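Local coordinates for short chain dehydrogenase/reductase (Acinetobacter baumannii, PDB 4IUY), which probably catalyses NAD(P)-dependent oxidation or reduction, as other short-chain dehydrogenases/reductases do, at residues G158-I163 and I201-I206; E45-E50 and P246-A251; N21-K26 and S252-G257. All blocks are in the same frame, centred on the assembly; numbering follows the deposited sequence.

Contact 1 of 3, residues G158-I163 and I201-I206; sequences GSIINI and INVNAI
Ile160 lies alongside Val203, both side chains pointing the same way from paired parallel strands, and CG2 of Ile160 meets CG1 of Val203 at 4.1 Å. With CG1 anti to the carbonyl carbon (chi1 -61°), Ile160 also sends CD1 back toward CG2 of Ile201. This hydrophobic face is covered by helix 176-196, through Met192, and by Val148 of helix 126-153. On the same face Asn162 is held from outside the pair: its OD1 accepts from Asn111 and its ND2 donates to Thr189, so the amide is fixed in its rotation.

The other face carries Ser159, Ile161, Ile163, Asn202, Asn204 and Ile206. Ser159 OG donates to Asn202 OD1 at 2.7 Å, in the carbonyl plane and on a lone pair. Asn202 can offer that oxygen because its CG sits between the backbone N and the carbonyl carbon (chi1 62°), which swings the amide toward the neighbouring strand, while its ND2 donates to the backbone oxygen of Ile258. Asn204 ND2 is tied to Ile160 O through a water and also to Ile258 O. Further along, CD1 of Ile206 crosses to CG2 of Ile161 at 3.8 Å, and CD1 of Ile163 rests on CB of Ile206; Leu247 and Leu250 of helix 244-251 pack over this patch.

The backbones are laced by the parallel pattern, Ile160 N to Asn202 O (3.0 Å), Asn204 N to Ile160 O, Asn162 N to Asn204 O (2.8 Å) and Ile206 N to Asn162 O. A weaker bond from Asn202 N to Gly158 O opens the ladder. Two adjacent parallel strands joined by helix 176-196 form a beta-alpha-beta crossover of the Rossmann fold, in the second half of the sheet common to short-chain dehydrogenases.

Contact 2 of 3, residues E45-E50 and P246-A251; sequences ELFAKE and PLLLLA
Phe47 reaches across to helix 244-251 and meets three of its residues with the outer end of its ring. Ala251 CB sits at the ring edge, 3.6 Å from CE1, and the backbone oxygen of Leu247 lies near the ring plane, 3.7 Å from CZ. CD2 of Leu248 approaches CE1 obliquely at 3.9 Å as the two side chains slide past each other in opposite directions. Around the ring the packing is simpler: Leu46 CD2 crosses Leu247 CD1 at 3.9 Å, and the CG methylene of Glu50 lies across the methyl groups of Leu248 at about a right angle.

Phe47 keeps CG anti to the carbonyl carbon (chi1 -78°), which brings the ring across to the partner helix although its CB does not point straight at it. The segment axes stay 11.3 Å apart at an angle of 62°, so the span is bridged mainly by the Phe47 ring and leucine side chains, with Ala251 meeting the ring through its CB alone.

In the next shell, Val25 packs on Phe47 and Glu50, while Ala48 turns to Ile71 and Tyr75 of helix 65-75. Leu247 and Leu250 rest on Ile206 of strand 202-208, and Leu249 on Ile263 of strand 262-265, so helix 244-251 lies beside helix 38-49 on the same side of the sheet, with Phe23 of the second subunit packed on Leu248.

Contact 3 of 3, residues N21-K26 and S252-G257; sequences NIFDVK and SQAGQG
Ile22 supplies the direct polar link, its backbone oxygen accepting from Ala254 N at 3.0 Å. The bond is bent, with 135° at the hydrogen, and the donor is tilted 27° from the carbonyl plane. A second link runs through water: one molecule donates to Asp24 O at 2.8 Å and accepts from Gln253 N at 2.9 Å, so two successive backbone N-H groups at the start of the 3-10 segment 253-255 are both engaged. Ser252 OG comes close to Phe23 CA, at 3.3 Å, but its hydrogen bond goes to the backbone oxygen of Leu248, one turn back in the preceding helix.

Apolar contact centres on the methyl of Ala254. CG1 of Ile22 meets it at 3.8 Å, and CE1 of Phe23 approaches it obliquely at 3.5 Å. Ile22 places CG1 between its backbone N and carbonyl carbon (chi1 65°), a conformation that also lays this atom over one face of the Phe23 ring, offset toward the rim. Farther along, CG1 of Val25 touches CB of Ser252.

Local bonds shape the N-terminal loop. Residues Asn21 to Asp24 form a type I beta turn, and Asn21 OD1 accepts from Phe23 N to make an Asx turn, the donor standing above the carbonyl plane of the amide. Asp24 OD1 holds Lys26 N more weakly.

The loop leads into strand 29-32, while 252-257 connects helix 244-251 to strand 262-265. Phe23 and Ala254 both pack on Leu249 of that helix and on Gly245 of the second subunit, whose own Phe23 ring stacks on this one, and Val25 also reaches Ala52, which follows helix 38-49.

In the fold
The three contacts gather about helix 244-251 and the turn after it: contact 2 uses the helix itself, contact 1 lies beneath it and contact 3 follows it. Contact 1 joins two adjacent strands of the seven-stranded parallel sheet, its centre about 13 Å from that of contact 2. Contact 3, with its centre about 10 Å from that of contact 2, brings back the chain's first modelled residues, and its 21-26 loop borders helix 38-49 of contact 2. Along the sequence, contact 3 spans contact 2, which in turn spans contact 1. Contacts 2 and 3 also touch the second subunit, so the Rossmann core and the subunit interface share one helix.

Contact 1 of 3, residues G158-I163 and I201-I206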
loop_
_atom_site.group_PDB
_atom_site.type_symbol
_atom_site.label_atom_id
_atom_site.label_comp_id
_atom_site.label_asym_id
_atom_site.label_seq_id
_atom_site.Cartn_x
_atom_site.Cartn_y
_atom_site.Cartn_z
ATOM N N GLY D 158 12.691 12.729 -21.804
ATOM C CA GLY D 158 12.162 13.658 -20.824
ATOM C C GLY D 158 11.536 13.083 -19.565
ATOM O O GLY D 158 11.779 11.930 -19.191
ATOM N N SER D 159 10.754 13.922 -18.888
ATOM C CA SER D 159 10.145 13.573 -17.614
ATOM C C SER D 159 8.715 14.052 -17.531
ATOM O O SER D 159 8.343 15.099 -18.071
ATOM C CB SER D 159 10.945 14.168 -16.457
ATOM O OG SER D 159 12.246 13.614 -16.403
ATOM N N ILE D 160 7.926 13.274 -16.819
ATOM C CA ILE D 160 6.546 13.592 -16.529
ATOM C C ILE D 160 6.323 13.574 -15.013
ATOM O O ILE D 160 6.781 12.661 -14.326
ATOM C CB ILE D 160 5.609 12.595 -17.190
ATOM C CG1 ILE D 160 5.789 12.641 -18.710
ATOM C CG2 ILE D 160 4.155 12.878 -16.757
ATOM C CD1 ILE D 160 4.972 11.602 -19.457
ATOM N N ILE D 161 5.660 14.605 -14.509
ATOM C CA ILE D 161 5.313 14.710 -13.109
ATOM C C ILE D 161 3.791 14.907 -12.995
ATOM O O ILE D 161 3.243 15.879 -13.543
ATOM C CB ILE D 161 6.028 15.899 -12.435
ATOM C CG1 ILE D 161 7.541 15.838 -12.645
ATOM C CG2 ILE D 161 5.675 16.000 -10.961
ATOM C CD1 ILE D 161 8.241 17.122 -12.151
ATOM N N ASN D 162 3.114 13.971 -12.326
ATOM C CA ASN D 162 1.681 14.083 -12.063
ATOM C C ASN D 162 1.424 14.634 -10.687
ATOM O O ASN D 162 1.887 14.092 -9.688
ATOM C CB ASN D 162 0.980 12.711 -12.206
ATOM C CG ASN D 162 0.975 12.199 -13.658
ATOM O OD1 ASN D 162 0.802 12.986 -14.591
ATOM N ND2 ASN D 162 1.166 10.890 -13.849
ATOM N N ILE D 163 0.693 15.730 -10.609
ATOM C CA ILE D 163 0.308 16.173 -9.294
ATOM C C ILE D 163 -0.939 15.409 -8.887
ATOM O O ILE D 163 -2.019 15.581 -9.472
ATOM C CB ILE D 163 0.059 17.672 -9.212
ATOM C CG1 ILE D 163 1.226 18.436 -9.826
ATOM C CG2 ILE D 163 -0.155 18.058 -7.757
ATOM C CD1 ILE D 163 2.551 18.082 -9.234
ATOM N N ILE D 201 11.835 7.943 -20.806
ATOM C CA ILE D 201 10.979 8.889 -20.128
ATOM C C ILE D 201 10.571 8.346 -18.772
ATOM O O ILE D 201 9.902 7.318 -18.708
ATOM C CB ILE D 201 9.738 9.172 -20.955
ATOM C CG1 ILE D 201 10.142 9.891 -22.247
ATOM C CG2 ILE D 201 8.736 10.020 -20.176
ATOM C CD1 ILE D 201 9.042 9.967 -23.274
ATOM N N ASN D 202 10.959 9.027 -17.693
ATOM C CA ASN D 202 10.507 8.594 -16.376
ATOM C C ASN D 202 9.211 9.338 -15.949
ATOM O O ASN D 202 8.988 10.502 -16.316
ATOM C CB ASN D 202 11.622 8.688 -15.308
ATOM C CG ASN D 202 12.117 10.109 -15.085
ATOM O OD1 ASN D 202 11.960 10.981 -15.948
ATOM N ND2 ASN D 202 12.735 10.348 -13.922
ATOM N N VAL D 203 8.369 8.653 -15.180
ATOM C CA VAL D 203 7.052 9.163 -14.842
ATOM C C VAL D 203 6.831 9.020 -13.335
ATOM O O VAL D 203 6.848 7.911 -12.790
ATOM C CB VAL D 203 5.941 8.408 -15.603
ATOM C CG1 VAL D 203 4.582 9.044 -15.325
ATOM C CG2 VAL D 203 6.231 8.385 -17.141
ATOM N N ASN D 204 6.627 10.153 -12.670
ATOM C CA ASN D 204 6.471 10.180 -11.219
ATOM C C ASN D 204 5.356 11.108 -10.762
ATOM O O ASN D 204 4.842 11.927 -11.531
ATOM C CB ASN D 204 7.785 10.574 -10.555
ATOM C CG ASN D 204 8.853 9.551 -10.770
ATOM O OD1 ASN D 204 8.840 8.472 -10.159
ATOM N ND2 ASN D 204 9.757 9.840 -11.696
ATOM N N ALA D 205 4.980 10.972 -9.498
ATOM C CA ALA D 205 3.888 11.755 -8.948
ATOM C C ALA D 205 4.294 12.492 -7.688
ATOM O O ALA D 205 5.141 12.040 -6.937
ATOM C CB ALA D 205 2.660 10.830 -8.661
ATOM N N ILE D 206 3.659 13.629 -7.460
ATOM C CA ILE D 206 3.753 14.323 -6.199
ATOM C C ILE D 206 2.359 14.447 -5.606
ATOM O O ILE D 206 1.416 14.862 -6.298
ATOM C CB ILE D 206 4.352 15.717 -6.383
ATOM C CG1 ILE D 206 5.802 15.565 -6.858
ATOM C CG2 ILE D 206 4.260 16.494 -5.054
ATOM C CD1 ILE D 206 6.455 16.848 -7.341
HETATM O O HOH W 1 14.110 13.167 -13.707
HETATM O O HOH W 2 9.364 12.329 -13.087
#

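Contact 2 of 3, residues E45-E50 and P246-A251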
loop_
_atom_site.group_PDB
_atom_site.type_symbol
_atom_site.label_atom_id
_atom_site.label_comp_id
_atom_site.label_asym_id
_atom_site.label_seq_id
_atom_site.Cartn_x
_atom_site.Cartn_y
_atom_site.Cartn_z
ATOM N N GLU D 45 6.961 29.930 -11.595
ATOM C CA GLU D 45 7.951 30.861 -11.105
ATOM C C GLU D 45 9.174 30.135 -10.571
ATOM O O GLU D 45 10.299 30.593 -10.759
ATOM C CB GLU D 45 7.320 31.757 -10.063
ATOM C CG GLU D 45 8.121 32.956 -9.738
ATOM C CD GLU D 45 7.258 34.136 -9.448
ATOM O OE1 GLU D 45 6.024 34.038 -9.626
ATOM O OE2 GLU D 45 7.810 35.140 -8.968
ATOM N N LEU D 46 8.948 28.993 -9.933
ATOM C CA LEU D 46 10.030 28.156 -9.435
ATOM C C LEU D 46 10.985 27.718 -10.565
ATOM O O LEU D 46 12.197 27.897 -10.453
ATOM C CB LEU D 46 9.468 26.920 -8.714
ATOM C CG LEU D 46 10.525 25.843 -8.421
ATOM C CD1 LEU D 46 11.525 26.361 -7.398
ATOM C CD2 LEU D 46 9.908 24.551 -7.946
ATOM N N PHE D 47 10.459 27.143 -11.646
ATOM C CA PHE D 47 11.341 26.688 -12.728
ATOM C C PHE D 47 12.010 27.871 -13.470
ATOM O O PHE D 47 13.178 27.790 -13.842
ATOM C CB PHE D 47 10.613 25.721 -13.679
ATOM C CG PHE D 47 10.497 24.307 -13.124
ATOM C CD1 PHE D 47 11.503 23.379 -13.342
ATOM C CD2 PHE D 47 9.421 23.938 -12.327
ATOM C CE1 PHE D 47 11.423 22.099 -12.815
ATOM C CE2 PHE D 47 9.332 22.656 -11.791
ATOM C CZ PHE D 47 10.339 21.734 -12.029
ATOM N N ALA D 48 11.295 28.980 -13.617
ATOM C CA ALA D 48 11.870 30.181 -14.237
ATOM C C ALA D 48 13.027 30.722 -13.394
ATOM O O ALA D 48 14.079 31.050 -13.918
ATOM C CB ALA D 48 10.800 31.262 -14.419
ATOM N N LYS D 49 12.834 30.763 -12.079
ATOM C CA LYS D 49 13.884 31.200 -11.172
ATOM C C LYS D 49 15.112 30.297 -11.298
ATOM O O LYS D 49 16.240 30.764 -11.190
ATOM C CB LYS D 49 13.339 31.197 -9.751
ATOM C CG LYS D 49 14.017 32.099 -8.746
ATOM C CD LYS D 49 13.608 31.635 -7.367
ATOM C CE LYS D 49 12.087 31.349 -7.335
ATOM N NZ LYS D 49 11.652 30.548 -6.151
ATOM N N GLU D 50 14.889 29.015 -11.575
ATOM C CA GLU D 50 15.993 28.075 -11.763
ATOM C C GLU D 50 16.543 28.090 -13.208
ATOM O O GLU D 50 17.280 27.185 -13.605
ATOM C CB GLU D 50 15.582 26.649 -11.352
ATOM C CG GLU D 50 15.303 26.513 -9.858
ATOM C CD GLU D 50 16.508 26.924 -9.036
ATOM O OE1 GLU D 50 17.620 26.459 -9.363
ATOM O OE2 GLU D 50 16.358 27.757 -8.110
ATOM N N PRO D 246 10.959 18.211 -4.154
ATOM C CA PRO D 246 10.476 17.091 -4.970
ATOM C C PRO D 246 10.296 17.450 -6.460
ATOM O O PRO D 246 10.584 16.623 -7.325
ATOM C CB PRO D 246 9.121 16.760 -4.339
ATOM C CG PRO D 246 9.226 17.218 -2.928
ATOM C CD PRO D 246 10.106 18.444 -2.961
ATOM N N LEU D 247 9.822 18.656 -6.748
ATOM C CA LEU D 247 9.620 19.099 -8.142
ATOM C C LEU D 247 10.920 19.136 -8.913
ATOM O O LEU D 247 10.982 18.686 -10.055
ATOM C CB LEU D 247 8.956 20.476 -8.206
ATOM C CG LEU D 247 7.446 20.516 -7.969
ATOM C CD1 LEU D 247 7.022 21.954 -7.645
ATOM C CD2 LEU D 247 6.699 19.988 -9.185
ATOM N N LEU D 248 11.949 19.695 -8.284
ATOM C CA LEU D 248 13.249 19.809 -8.911
ATOM C C LEU D 248 13.907 18.440 -9.049
ATOM O O LEU D 248 14.525 18.149 -10.089
ATOM C CB LEU D 248 14.147 20.789 -8.150
ATOM C CG LEU D 248 13.792 22.277 -8.268
ATOM C CD1 LEU D 248 14.764 23.135 -7.514
ATOM C CD2 LEU D 248 13.717 22.730 -9.723
ATOM N N LEU D 249 13.734 17.593 -8.037
ATOM C CA LEU D 249 14.232 16.217 -8.085
ATOM C C LEU D 249 13.696 15.465 -9.300
ATOM O O LEU D 249 14.453 14.837 -10.024
ATOM C CB LEU D 249 13.832 15.450 -6.813
ATOM C CG LEU D 249 14.158 13.955 -6.753
ATOM C CD1 LEU D 249 15.682 13.726 -6.676
ATOM C CD2 LEU D 249 13.440 13.296 -5.603
ATOM N N LEU D 250 12.375 15.495 -9.484
ATOM C CA LEU D 250 11.702 14.702 -10.509
ATOM C C LEU D 250 11.791 15.313 -11.909
ATOM O O LEU D 250 11.379 14.683 -12.889
ATOM C CB LEU D 250 10.247 14.463 -10.119
ATOM C CG LEU D 250 10.077 13.701 -8.800
ATOM C CD1 LEU D 250 8.596 13.558 -8.467
ATOM C CD2 LEU D 250 10.774 12.324 -8.858
ATOM N N ALA D 251 12.282 16.552 -12.000
ATOM C CA ALA D 251 12.443 17.205 -13.286
ATOM C C ALA D 251 13.895 17.222 -13.760
ATOM O O ALA D 251 14.191 17.680 -14.866
ATOM C CB ALA D 251 11.899 18.608 -13.255
#

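Contact 3 of 3, residues N21-K26 and S252-G257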
loop_
_atom_site.group_PDB
_atom_site.type_symbol
_atom_site.label_atom_id
_atom_site.label_comp_id
_atom_site.label_asym_id
_atom_site.label_seq_id
_atom_site.Cartn_x
_atom_site.Cartn_y
_atom_site.Cartn_z
ATOM N N ASN D 21 25.746 20.767 -10.510
ATOM C CA ASN D 21 24.395 20.807 -9.941
ATOM C C ASN D 21 23.473 19.747 -10.540
ATOM O O ASN D 21 23.022 19.879 -11.697
ATOM C CB ASN D 21 23.761 22.197 -10.072
ATOM C CG ASN D 21 22.345 22.250 -9.491
ATOM O OD1 ASN D 21 21.964 21.408 -8.663
ATOM N ND2 ASN D 21 21.572 23.261 -9.896
ATOM N N ILE D 22 23.189 18.711 -9.748
ATOM C CA ILE D 22 22.406 17.574 -10.225
ATOM C C ILE D 22 20.933 17.899 -10.358
ATOM O O ILE D 22 20.200 17.139 -10.981
ATOM C CB ILE D 22 22.573 16.311 -9.347
ATOM C CG1 ILE D 22 22.025 16.538 -7.939
ATOM C CG2 ILE D 22 24.018 15.894 -9.284
ATOM C CD1 ILE D 22 22.232 15.330 -7.015
ATOM N N PHE D 23 20.512 19.032 -9.788
ATOM C CA PHE D 23 19.118 19.467 -9.891
ATOM C C PHE D 23 18.935 20.492 -10.987
ATOM O O PHE D 23 17.934 21.200 -11.028
ATOM C CB PHE D 23 18.622 20.040 -8.579
ATOM C CG PHE D 23 18.618 19.049 -7.460
ATOM C CD1 PHE D 23 17.629 18.078 -7.389
ATOM C CD2 PHE D 23 19.617 19.073 -6.491
ATOM C CE1 PHE D 23 17.620 17.158 -6.369
ATOM C CE2 PHE D 23 19.622 18.148 -5.459
ATOM C CZ PHE D 23 18.618 17.195 -5.384
ATOM N N ASP D 24 19.921 20.589 -11.865
ATOM C CA ASP D 24 19.894 21.592 -12.923
ATOM C C ASP D 24 18.719 21.466 -13.898
ATOM O O ASP D 24 18.486 20.397 -14.476
ATOM C CB ASP D 24 21.215 21.548 -13.696
ATOM C CG ASP D 24 21.257 22.547 -14.826
ATOM O OD1 ASP D 24 21.144 23.755 -14.539
ATOM O OD2 ASP D 24 21.445 22.135 -15.986
ATOM N N VAL D 25 17.999 22.572 -14.095
ATOM C CA VAL D 25 16.928 22.617 -15.089
ATOM C C VAL D 25 17.130 23.810 -16.020
ATOM O O VAL D 25 16.242 24.153 -16.814
ATOM C CB VAL D 25 15.516 22.667 -14.442
ATOM C CG1 VAL D 25 15.285 21.388 -13.595
ATOM C CG2 VAL D 25 15.330 23.904 -13.597
ATOM N N LYS D 26 18.309 24.419 -15.957
ATOM C CA LYS D 26 18.576 25.563 -16.831
ATOM C C LYS D 26 18.382 25.221 -18.313
ATOM O O LYS D 26 18.852 24.198 -18.778
ATOM C CB LYS D 26 19.980 26.120 -16.618
ATOM C CG LYS D 26 20.149 27.466 -17.288
ATOM C CD LYS D 26 21.449 28.152 -16.920
ATOM C CE LYS D 26 21.519 29.544 -17.543
ATOM N NZ LYS D 26 21.627 29.484 -19.037
ATOM N N SER D 252 14.811 16.758 -12.926
ATOM C CA SER D 252 16.217 16.888 -13.276
ATOM C C SER D 252 16.928 15.534 -13.362
ATOM O O SER D 252 16.322 14.467 -13.203
ATOM C CB SER D 252 16.930 17.818 -12.289
ATOM O OG SER D 252 16.852 17.330 -10.947
ATOM N N GLN D 253 18.212 15.599 -13.669
ATOM C CA GLN D 253 19.058 14.429 -13.699
ATOM C C GLN D 253 19.038 13.686 -12.359
ATOM O O GLN D 253 19.041 12.461 -12.327
ATOM C CB GLN D 253 20.493 14.856 -14.067
ATOM C CG GLN D 253 21.560 13.797 -13.813
ATOM C CD GLN D 253 22.905 14.149 -14.425
ATOM O OE1 GLN D 253 23.173 13.806 -15.577
ATOM N NE2 GLN D 253 23.751 14.850 -13.668
ATOM N N ALA D 254 18.942 14.434 -11.265
ATOM C CA ALA D 254 18.931 13.859 -9.926
ATOM C C ALA D 254 17.900 12.747 -9.764
ATOM O O ALA D 254 18.087 11.838 -8.958
ATOM C CB ALA D 254 18.690 14.945 -8.895
ATOM N N GLY D 255 16.824 12.829 -10.537
ATOM C CA GLY D 255 15.723 11.897 -10.449
ATOM C C GLY D 255 15.663 10.860 -11.545
ATOM O O GLY D 255 14.671 10.141 -11.677
ATOM N N GLN D 256 16.702 10.782 -12.361
ATOM C CA GLN D 256 16.603 9.926 -13.529
ATOM C C GLN D 256 16.487 8.435 -13.190
ATOM O O GLN D 256 15.896 7.687 -13.963
ATOM C CB GLN D 256 17.725 10.202 -14.538
ATOM C CG GLN D 256 19.112 9.872 -14.079
ATOM C CD GLN D 256 20.133 10.143 -15.168
ATOM O OE1 GLN D 256 21.101 10.883 -14.962
ATOM N NE2 GLN D 256 19.910 9.555 -16.348
ATOM N N GLY D 257 17.012 8.013 -12.037
ATOM C CA GLY D 257 16.911 6.613 -11.637
ATOM C C GLY D 257 15.596 6.268 -10.944
ATOM O O GLY D 257 15.382 5.154 -10.464
HETATM O O HOH W 3 19.742 17.903 -14.587
#